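Local coordinates for serpin B3 (Homo sapiens, PDB 4ZK3), which belongs to the serpin family, probably inhibits proteases through a reactive-centre loop, and forms large aggregates as psoriasis-associated Pso p27, at residues 218-223 with 273-278; 229-234 with 244-249; 280-285 with 361-366. One frame throughout, in Å; residues are numbered along the deposited sequence.

Contact 1: 218-223 with 273-278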
loop_
_atom_site.group_PDB
_atom_site.type_symbol
_atom_site.label_atom_id
_atom_site.label_comp_id
_atom_site.label_asym_id
_atom_site.label_seq_id
_atom_site.Cartn_x
_atom_site.Cartn_y
_atom_site.Cartn_z
ATOM N N SER A 218 -9.829 26.422 4.239
ATOM C CA SER A 218 -10.890 25.755 3.496
ATOM C C SER A 218 -10.384 24.526 2.719
ATOM O O SER A 218 -9.312 24.533 2.132
ATOM C CB SER A 218 -11.626 26.729 2.587
ATOM O OG SER A 218 -10.987 26.807 1.361
ATOM N N PHE A 219 -11.178 23.468 2.750
ATOM C CA PHE A 219 -10.794 22.173 2.209
ATOM C C PHE A 219 -12.048 21.622 1.582
ATOM O O PHE A 219 -13.124 21.989 2.033
ATOM C CB PHE A 219 -10.463 21.223 3.358
ATOM C CG PHE A 219 -9.155 21.469 4.045
ATOM C CD1 PHE A 219 -7.949 21.326 3.373
ATOM C CD2 PHE A 219 -9.129 21.750 5.414
ATOM C CE1 PHE A 219 -6.755 21.509 4.051
ATOM C CE2 PHE A 219 -7.947 21.919 6.086
ATOM C CZ PHE A 219 -6.759 21.797 5.413
ATOM N N HIS A 220 -11.932 20.706 0.627
ATOM C CA HIS A 220 -13.089 19.894 0.222
ATOM C C HIS A 220 -13.499 18.980 1.377
ATOM O O HIS A 220 -12.689 18.236 1.967
ATOM C CB HIS A 220 -12.824 19.048 -1.050
ATOM C CG HIS A 220 -12.630 19.872 -2.281
ATOM N ND1 HIS A 220 -11.421 19.970 -2.931
ATOM C CD2 HIS A 220 -13.485 20.677 -2.955
ATOM C CE1 HIS A 220 -11.533 20.810 -3.947
ATOM N NE2 HIS A 220 -12.775 21.255 -3.980
ATOM N N PHE A 221 -14.789 19.046 1.676
ATOM C CA PHE A 221 -15.375 18.476 2.839
ATOM C C PHE A 221 -16.733 17.815 2.504
ATOM O O PHE A 221 -17.428 18.204 1.569
ATOM C CB PHE A 221 -15.521 19.572 3.917
ATOM C CG PHE A 221 -16.302 19.126 5.116
ATOM C CD1 PHE A 221 -17.703 19.145 5.103
ATOM C CD2 PHE A 221 -15.655 18.659 6.249
ATOM C CE1 PHE A 221 -18.441 18.685 6.174
ATOM C CE2 PHE A 221 -16.388 18.196 7.325
ATOM C CZ PHE A 221 -17.795 18.217 7.296
ATOM N N ALA A 222 -17.095 16.813 3.280
ATOM C CA ALA A 222 -18.405 16.224 3.192
ATOM C C ALA A 222 -18.787 15.591 4.515
ATOM O O ALA A 222 -17.958 14.977 5.219
ATOM C CB ALA A 222 -18.467 15.207 2.089
ATOM N N SER A 223 -20.051 15.766 4.868
ATOM C CA SER A 223 -20.630 15.080 5.979
ATOM C C SER A 223 -21.385 13.875 5.478
ATOM O O SER A 223 -22.264 14.018 4.665
ATOM C CB SER A 223 -21.610 15.983 6.700
ATOM O OG SER A 223 -22.450 15.127 7.461
ATOM N N GLN A 273 -16.540 15.691 -6.932
ATOM C CA GLN A 273 -17.934 15.774 -7.287
ATOM C C GLN A 273 -18.874 15.855 -6.068
ATOM O O GLN A 273 -19.838 16.603 -6.076
ATOM C CB GLN A 273 -18.223 14.538 -8.145
ATOM C CG GLN A 273 -19.659 14.243 -8.515
ATOM C CD GLN A 273 -20.286 15.377 -9.269
ATOM O OE1 GLN A 273 -21.314 15.896 -8.845
ATOM N NE2 GLN A 273 -19.688 15.761 -10.396
ATOM N N ASN A 274 -18.605 15.096 -5.009
ATOM C CA ASN A 274 -19.530 15.010 -3.861
ATOM C C ASN A 274 -19.016 15.574 -2.555
ATOM O O ASN A 274 -19.498 15.228 -1.487
ATOM C CB ASN A 274 -19.897 13.554 -3.621
ATOM C CG ASN A 274 -20.519 12.934 -4.834
ATOM O OD1 ASN A 274 -21.069 13.655 -5.670
ATOM N ND2 ASN A 274 -20.463 11.597 -4.936
ATOM N N MET A 275 -18.056 16.447 -2.661
ATOM C CA MET A 275 -17.590 17.228 -1.548
ATOM C C MET A 275 -17.655 18.720 -1.922
ATOM O O MET A 275 -17.856 19.079 -3.080
ATOM C CB MET A 275 -16.163 16.806 -1.245
ATOM C CG MET A 275 -15.961 15.308 -1.127
ATOM S SD MET A 275 -14.263 14.838 -0.684
ATOM C CE MET A 275 -13.278 15.747 -1.838
ATOM N N ARG A 276 -17.469 19.586 -0.930
ATOM C CA ARG A 276 -17.632 21.011 -1.127
ATOM C C ARG A 276 -16.528 21.736 -0.395
ATOM O O ARG A 276 -16.178 21.361 0.720
ATOM C CB ARG A 276 -19.005 21.474 -0.553
ATOM C CG ARG A 276 -20.206 20.635 -0.987
ATOM C CD ARG A 276 -20.472 20.967 -2.441
ATOM N NE ARG A 276 -21.546 20.226 -3.084
ATOM C CZ ARG A 276 -21.405 19.245 -3.968
ATOM N NH1 ARG A 276 -20.208 18.766 -4.295
ATOM N NH2 ARG A 276 -22.494 18.698 -4.505
ATOM N N GLU A 277 -16.037 22.819 -0.981
ATOM C CA GLU A 277 -15.099 23.697 -0.290
ATOM C C GLU A 277 -15.830 24.263 0.905
ATOM O O GLU A 277 -16.982 24.593 0.781
ATOM C CB GLU A 277 -14.601 24.799 -1.219
ATOM C CG GLU A 277 -13.513 24.318 -2.165
ATOM C CD GLU A 277 -12.215 23.954 -1.433
ATOM O OE1 GLU A 277 -11.354 23.312 -2.072
ATOM O OE2 GLU A 277 -12.053 24.290 -0.224
ATOM N N THR A 278 -15.183 24.252 2.070
ATOM C CA THR A 278 -15.796 24.477 3.389
ATOM C C THR A 278 -14.647 24.842 4.341
ATOM O O THR A 278 -13.536 24.234 4.248
ATOM C CB THR A 278 -16.429 23.163 3.947
ATOM O OG1 THR A 278 -17.238 22.513 2.959
ATOM C CG2 THR A 278 -17.240 23.414 5.228
#

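Contact 2: 229-234 with 244-249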
loop_
_atom_site.group_PDB
_atom_site.type_symbol
_atom_site.label_atom_id
_atom_site.label_comp_id
_atom_site.label_asym_id
_atom_site.label_seq_id
_atom_site.Cartn_x
_atom_site.Cartn_y
_atom_site.Cartn_z
ATOM N N ALA A 229 -20.277 9.943 9.866
ATOM C CA ALA A 229 -18.848 10.228 9.715
ATOM C C ALA A 229 -18.677 11.477 8.907
ATOM O O ALA A 229 -19.634 11.985 8.298
ATOM C CB ALA A 229 -18.154 9.072 9.012
ATOM N N LYS A 230 -17.455 11.978 8.907
ATOM C CA LYS A 230 -17.063 13.047 8.026
ATOM C C LYS A 230 -15.863 12.647 7.167
ATOM O O LYS A 230 -15.094 11.706 7.517
ATOM C CB LYS A 230 -16.730 14.276 8.820
ATOM C CG LYS A 230 -17.918 14.863 9.576
ATOM C CD LYS A 230 -17.406 15.935 10.522
ATOM C CE LYS A 230 -18.517 16.563 11.348
ATOM N NZ LYS A 230 -17.941 17.543 12.322
ATOM N N VAL A 231 -15.741 13.338 6.049
ATOM C CA VAL A 231 -14.641 13.138 5.063
ATOM C C VAL A 231 -13.933 14.424 4.739
ATOM O O VAL A 231 -14.572 15.419 4.456
ATOM C CB VAL A 231 -15.153 12.532 3.731
ATOM C CG1 VAL A 231 -13.994 12.205 2.818
ATOM C CG2 VAL A 231 -15.840 11.251 4.011
ATOM N N LEU A 232 -12.600 14.399 4.739
ATOM C CA LEU A 232 -11.812 15.538 4.370
ATOM C C LEU A 232 -10.710 15.202 3.369
ATOM O O LEU A 232 -10.034 14.179 3.510
ATOM C CB LEU A 232 -11.179 16.167 5.622
ATOM C CG LEU A 232 -10.602 17.560 5.502
ATOM C CD1 LEU A 232 -11.724 18.578 5.409
ATOM C CD2 LEU A 232 -9.806 17.895 6.727
ATOM N N GLU A 233 -10.498 16.090 2.385
ATOM C CA GLU A 233 -9.349 15.998 1.481
ATOM C C GLU A 233 -8.329 17.051 1.884
ATOM O O GLU A 233 -8.634 18.222 1.970
ATOM C CB GLU A 233 -9.742 16.174 -0.007
ATOM C CG GLU A 233 -8.569 16.174 -0.962
ATOM C CD GLU A 233 -8.765 16.960 -2.218
ATOM O OE1 GLU A 233 -9.484 17.982 -2.205
ATOM O OE2 GLU A 233 -8.116 16.583 -3.212
ATOM N N ILE A 234 -7.100 16.603 2.095
ATOM C CA ILE A 234 -6.000 17.470 2.466
ATOM C C ILE A 234 -5.003 17.371 1.317
ATOM O O ILE A 234 -4.278 16.397 1.239
ATOM C CB ILE A 234 -5.322 17.052 3.794
ATOM C CG1 ILE A 234 -6.349 16.783 4.884
ATOM C CG2 ILE A 234 -4.354 18.129 4.245
ATOM C CD1 ILE A 234 -5.836 16.241 6.206
ATOM N N ILE A 244 -6.740 11.650 2.065
ATOM C CA ILE A 244 -8.196 11.687 2.400
ATOM C C ILE A 244 -8.330 11.091 3.776
ATOM O O ILE A 244 -7.709 10.046 4.044
ATOM C CB ILE A 244 -8.994 10.793 1.453
ATOM C CG1 ILE A 244 -8.794 11.253 0.032
ATOM C CG2 ILE A 244 -10.484 10.724 1.848
ATOM C CD1 ILE A 244 -8.999 12.700 -0.183
ATOM N N VAL A 245 -9.144 11.697 4.628
ATOM C CA VAL A 245 -9.335 11.196 6.002
ATOM C C VAL A 245 -10.842 11.008 6.260
ATOM O O VAL A 245 -11.641 11.853 5.861
ATOM C CB VAL A 245 -8.764 12.181 7.054
ATOM C CG1 VAL A 245 -9.050 11.721 8.474
ATOM C CG2 VAL A 245 -7.278 12.391 6.892
ATOM N N LEU A 246 -11.186 9.895 6.885
ATOM C CA LEU A 246 -12.551 9.569 7.280
ATOM C C LEU A 246 -12.611 9.415 8.777
ATOM O O LEU A 246 -11.978 8.500 9.357
ATOM C CB LEU A 246 -13.007 8.306 6.573
ATOM C CG LEU A 246 -13.125 8.425 5.051
ATOM C CD1 LEU A 246 -11.913 7.819 4.394
ATOM C CD2 LEU A 246 -14.393 7.772 4.498
ATOM N N LEU A 247 -13.371 10.337 9.403
ATOM C CA LEU A 247 -13.483 10.501 10.841
ATOM C C LEU A 247 -14.889 10.159 11.353
ATOM O O LEU A 247 -15.824 10.850 10.991
ATOM C CB LEU A 247 -13.162 11.966 11.179
ATOM C CG LEU A 247 -13.148 12.271 12.675
ATOM C CD1 LEU A 247 -12.041 11.480 13.382
ATOM C CD2 LEU A 247 -13.001 13.753 12.885
ATOM N N PRO A 248 -15.050 9.069 12.133
ATOM C CA PRO A 248 -16.403 8.814 12.685
ATOM C C PRO A 248 -16.813 10.007 13.559
ATOM O O PRO A 248 -15.933 10.602 14.230
ATOM C CB PRO A 248 -16.210 7.554 13.541
ATOM C CG PRO A 248 -14.989 6.881 12.914
ATOM C CD PRO A 248 -14.111 7.990 12.451
ATOM N N ASN A 249 -18.100 10.358 13.549
ATOM C CA ASN A 249 -18.616 11.493 14.392
ATOM C C ASN A 249 -18.496 11.154 15.860
ATOM O O ASN A 249 -18.202 12.014 16.655
ATOM C CB ASN A 249 -20.080 11.798 14.134
ATOM C CG ASN A 249 -20.345 12.217 12.731
ATOM O OD1 ASN A 249 -19.460 12.757 12.072
ATOM N ND2 ASN A 249 -21.586 11.988 12.254
HETATM O O HOH W 1 -21.815 13.300 9.646
#

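Contact 3: 280-285 with 361-366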
loop_
_atom_site.group_PDB
_atom_site.type_symbol
_atom_site.label_atom_id
_atom_site.label_comp_id
_atom_site.label_asym_id
_atom_site.label_seq_id
_atom_site.Cartn_x
_atom_site.Cartn_y
_atom_site.Cartn_z
ATOM N N VAL A 280 -12.720 24.707 7.861
ATOM C CA VAL A 280 -12.625 23.669 8.938
ATOM C C VAL A 280 -11.507 23.977 10.033
ATOM O O VAL A 280 -10.389 24.337 9.523
ATOM C CB VAL A 280 -12.326 22.342 8.165
ATOM C CG1 VAL A 280 -12.159 21.146 9.102
ATOM C CG2 VAL A 280 -13.416 22.057 7.098
ATOM N N ASP A 281 -11.769 23.941 11.412
ATOM C CA ASP A 281 -10.679 23.838 12.555
ATOM C C ASP A 281 -10.331 22.368 12.226
ATOM O O ASP A 281 -11.038 21.429 12.642
ATOM C CB ASP A 281 -10.920 24.123 14.267
ATOM C CG ASP A 281 -9.507 24.661 15.157
ATOM O OD1 ASP A 281 -8.828 25.536 14.645
ATOM O OD2 ASP A 281 -8.907 24.375 16.301
ATOM N N LEU A 282 -9.278 22.175 11.421
ATOM C CA LEU A 282 -8.692 20.835 11.275
ATOM C C LEU A 282 -7.684 20.638 12.394
ATOM O O LEU A 282 -6.761 21.390 12.497
ATOM C CB LEU A 282 -7.985 20.690 9.924
ATOM C CG LEU A 282 -7.088 19.457 9.698
ATOM C CD1 LEU A 282 -7.871 18.159 9.943
ATOM C CD2 LEU A 282 -6.524 19.594 8.305
ATOM N N HIS A 283 -7.909 19.632 13.227
ATOM C CA HIS A 283 -6.923 19.170 14.205
ATOM C C HIS A 283 -6.504 17.781 13.731
ATOM O O HIS A 283 -7.338 16.824 13.656
ATOM C CB HIS A 283 -7.504 19.126 15.625
ATOM C CG HIS A 283 -7.875 20.480 16.206
ATOM N ND1 HIS A 283 -8.328 20.611 17.508
ATOM C CD2 HIS A 283 -7.845 21.739 15.697
ATOM C CE1 HIS A 283 -8.589 21.884 17.759
ATOM N NE2 HIS A 283 -8.320 22.592 16.681
ATOM N N LEU A 284 -5.219 17.665 13.391
ATOM C CA LEU A 284 -4.613 16.408 12.909
ATOM C C LEU A 284 -3.348 16.126 13.694
ATOM O O LEU A 284 -2.512 16.998 13.816
ATOM C CB LEU A 284 -4.271 16.592 11.410
ATOM C CG LEU A 284 -3.817 15.342 10.632
ATOM C CD1 LEU A 284 -4.965 14.373 10.406
ATOM C CD2 LEU A 284 -3.175 15.702 9.308
ATOM N N PRO A 285 -3.208 14.938 14.251
ATOM C CA PRO A 285 -2.023 14.641 15.057
ATOM C C PRO A 285 -0.752 14.392 14.202
ATOM O O PRO A 285 -0.826 13.999 13.034
ATOM C CB PRO A 285 -2.424 13.404 15.822
ATOM C CG PRO A 285 -3.434 12.733 14.910
ATOM C CD PRO A 285 -4.164 13.833 14.230
ATOM N N GLU A 361 -17.263 24.247 10.513
ATOM C CA GLU A 361 -17.068 22.803 10.616
ATOM C C GLU A 361 -15.801 22.477 11.392
ATOM O O GLU A 361 -14.736 23.059 11.175
ATOM C CB GLU A 361 -16.948 22.104 9.244
ATOM C CG GLU A 361 -18.237 21.742 8.512
ATOM C CD GLU A 361 -19.298 21.119 9.396
ATOM O OE1 GLU A 361 -19.020 20.165 10.169
ATOM O OE2 GLU A 361 -20.435 21.593 9.292
ATOM N N GLU A 362 -15.920 21.479 12.247
ATOM C CA GLU A 362 -14.789 20.944 12.970
ATOM C C GLU A 362 -14.457 19.566 12.421
ATOM O O GLU A 362 -15.361 18.779 12.115
ATOM C CB GLU A 362 -15.128 20.832 14.456
ATOM C CG GLU A 362 -15.442 22.183 15.088
ATOM C CD GLU A 362 -15.297 22.145 16.573
ATOM O OE1 GLU A 362 -15.453 21.044 17.130
ATOM O OE2 GLU A 362 -14.993 23.195 17.163
ATOM N N PHE A 363 -13.151 19.293 12.323
ATOM C CA PHE A 363 -12.629 17.974 11.955
ATOM C C PHE A 363 -11.445 17.656 12.888
ATOM O O PHE A 363 -10.286 17.972 12.600
ATOM C CB PHE A 363 -12.213 17.992 10.463
ATOM C CG PHE A 363 -12.079 16.637 9.858
ATOM C CD1 PHE A 363 -13.142 16.030 9.234
ATOM C CD2 PHE A 363 -10.855 15.979 9.875
ATOM C CE1 PHE A 363 -13.007 14.782 8.674
ATOM C CE2 PHE A 363 -10.710 14.716 9.317
ATOM C CZ PHE A 363 -11.791 14.103 8.730
ATOM N N HIS A 364 -11.746 17.042 14.015
ATOM C CA HIS A 364 -10.797 16.833 15.059
ATOM C C HIS A 364 -10.468 15.401 15.193
ATOM O O HIS A 364 -11.188 14.681 15.802
ATOM C CB HIS A 364 -11.382 17.285 16.390
ATOM C CG HIS A 364 -11.503 18.770 16.516
ATOM N ND1 HIS A 364 -12.004 19.385 17.655
ATOM C CD2 HIS A 364 -11.189 19.768 15.653
ATOM C CE1 HIS A 364 -11.999 20.693 17.481
ATOM N NE2 HIS A 364 -11.515 20.957 16.276
ATOM N N CYS A 365 -9.308 15.002 14.678
ATOM C CA CYS A 365 -8.884 13.620 14.699
ATOM C C CYS A 365 -8.237 13.228 16.041
ATOM O O CYS A 365 -7.032 13.019 16.099
ATOM C CB CYS A 365 -7.912 13.413 13.539
ATOM S SG CYS A 365 -8.682 13.766 11.949
ATOM N N ASN A 366 -9.060 13.145 17.103
ATOM C CA ASN A 366 -8.595 12.807 18.411
ATOM C C ASN A 366 -9.219 11.520 18.852
ATOM O O ASN A 366 -9.295 11.275 20.043
ATOM C CB ASN A 366 -8.836 13.918 19.428
ATOM C CG ASN A 366 -10.289 14.371 19.483
ATOM O OD1 ASN A 366 -11.220 13.628 19.154
ATOM N ND2 ASN A 366 -10.483 15.580 19.917
#

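Contact 1: 218-223 with 273-278
Phe219 and Thr278, then Phe221 and Arg276, form two antiparallel hydrogen-bonded pairs. In the first, Phe219 N donates to Thr278 O at 2.9 Å, while the return bond from Thr278 N to Phe219 O is weak. In the second, Phe221 N and Arg276 O are 2.9 Å apart, and Arg276 N gives a bond back to Phe221 O. Arg276 O has a second donor: Thr278 OG1, 2.7 Å away, reaches it from the face of the carbonyl plane opposite to Phe221 N. The Arg276 guanidinium turns back on its own segment, where NH1 donates to the carbonyls of Met275 and Gln273.

The non-hydrogen-bonded pair of His220 and Glu277 carries the main side-chain contact. The Glu277 chain bends at chi2 (-67°), turning CD toward the facing strand, and OE1 lies 3.1 Å above the imidazole plane of His220, over the ring centre, with ring and carboxylate planes 55° apart; Glu277 OE2 lies 3.2 Å from Ser218 OG. On this face Met275 CE touches His220 CB at 3.4 Å, and Met275 CG meets Ala222 CB at 4.1 Å. On the other face Thr278 OG1 packs obliquely against Phe221, 3.5 Å from Phe221 CB.

Sheets B and C of the serpin fold join here: 218-223 pairs with sheet B strand 229-235 on one edge and with the start of strand 276-294, in sheet C, on the other. His220 ND1 is hydrogen-bonded to Glu233. With one carboxylate bonded to ND1 and another above the ring, the imidazole sits in surroundings that would probably favour its protonated form.

Contact 2: 229-234 with 244-249
Lys230 and Leu247 exchange backbone hydrogen bonds: Lys230 N reaches Leu247 O at 2.9 Å and Leu247 N returns one to Lys230 O. Two residues on, Leu232 N donates to Val245 O at 2.9 Å, and Val245 N donates to Leu232 O. The alternate backbone groups bond outward, Val231 and Glu233 with Ala222 and His220 of strand 206-224, Ile244 and Leu246 with Phe372 and Leu370 of strand 369-375.

This is an antiparallel beta hairpin in the buried sheet B of the serpin core. A water near its open end accepts from Asn249 ND2 and donates to Ala229 O, 2.9 Å from each. Lys230 crosses Asn249 at about a right angle, Lys230 CG 3.6 Å from Asn249 OD1, and its extended chain carries NZ to a hydrogen bond with Glu362 O. The Glu233 carboxylate is held on both oxygens, OE1 by strand 206-224 and OE2 by Ser242 OG, while Ile244 CD1 lies 3.6 Å from Glu233 CB. The Val231 and Leu246 side chains lie side by side on that same face, CG2 of Val231 3.8 Å from CD2 of Leu246; on the reverse face Ile234 CD1 reaches Val245 CG2.

Contact 3: 280-285 with 361-366
Val280 to His283 pair with Glu361 to His364 as parallel strands, the strand that follows the disordered, reactive-loop part of the serpin chain lying along strand 276-294 in sheet C. Asp281 N donates to Glu361 O, Phe363 N to Asp281 O, His283 N to Phe363 O and Cys365 N to His283 O, so the bonds alternate direction and run one residue past the strand end.

The two faces differ in character. On one, the imidazoles of His283 and His364 form an offset stack, planes 6° apart and centroids 3.8 Å apart, with His364 NE2 over the centre of the His283 ring; both residues have CG anti to the carbonyl carbon (chi1 -66° and -71°), which puts the two CG atoms on matching sides of their strands. Glu362 CB lies over the rim of the opposite face of His364. On the buried face Val280 CG1 presses on Phe363 CB at 3.4 Å, and Leu282 CD1 meets Phe363 CD2 at 3.7 Å; the Phe363 ring goes on to Val245 and Leu247 of sheet B.

Cys365 centres an inverse gamma turn, and its buried carbonyl O, without a hydrogen-bond partner, lies 3.5 Å from Pro285 CD.

How the contacts relate
Contact 2 is the buried one: aliphatic side chains fill both faces, and its few polar ends are tied to partners. Contacts 1 and 3 are partly exposed and share strand 276-294, which pairs antiparallel with 218-223 and, further along, parallel with 361-364. Each has an outer face bearing histidine chemistry, a carboxylate over an imidazole in contact 1 and two stacked imidazoles in contact 3, whereas their inner faces bring Phe219, Leu282 and Phe363 towards the hairpin. Strand 206-224 leads directly into 229-235. Between contacts 2 and 3, a long, weak ion pair from Lys230 to Glu361 also spans sheets B and C.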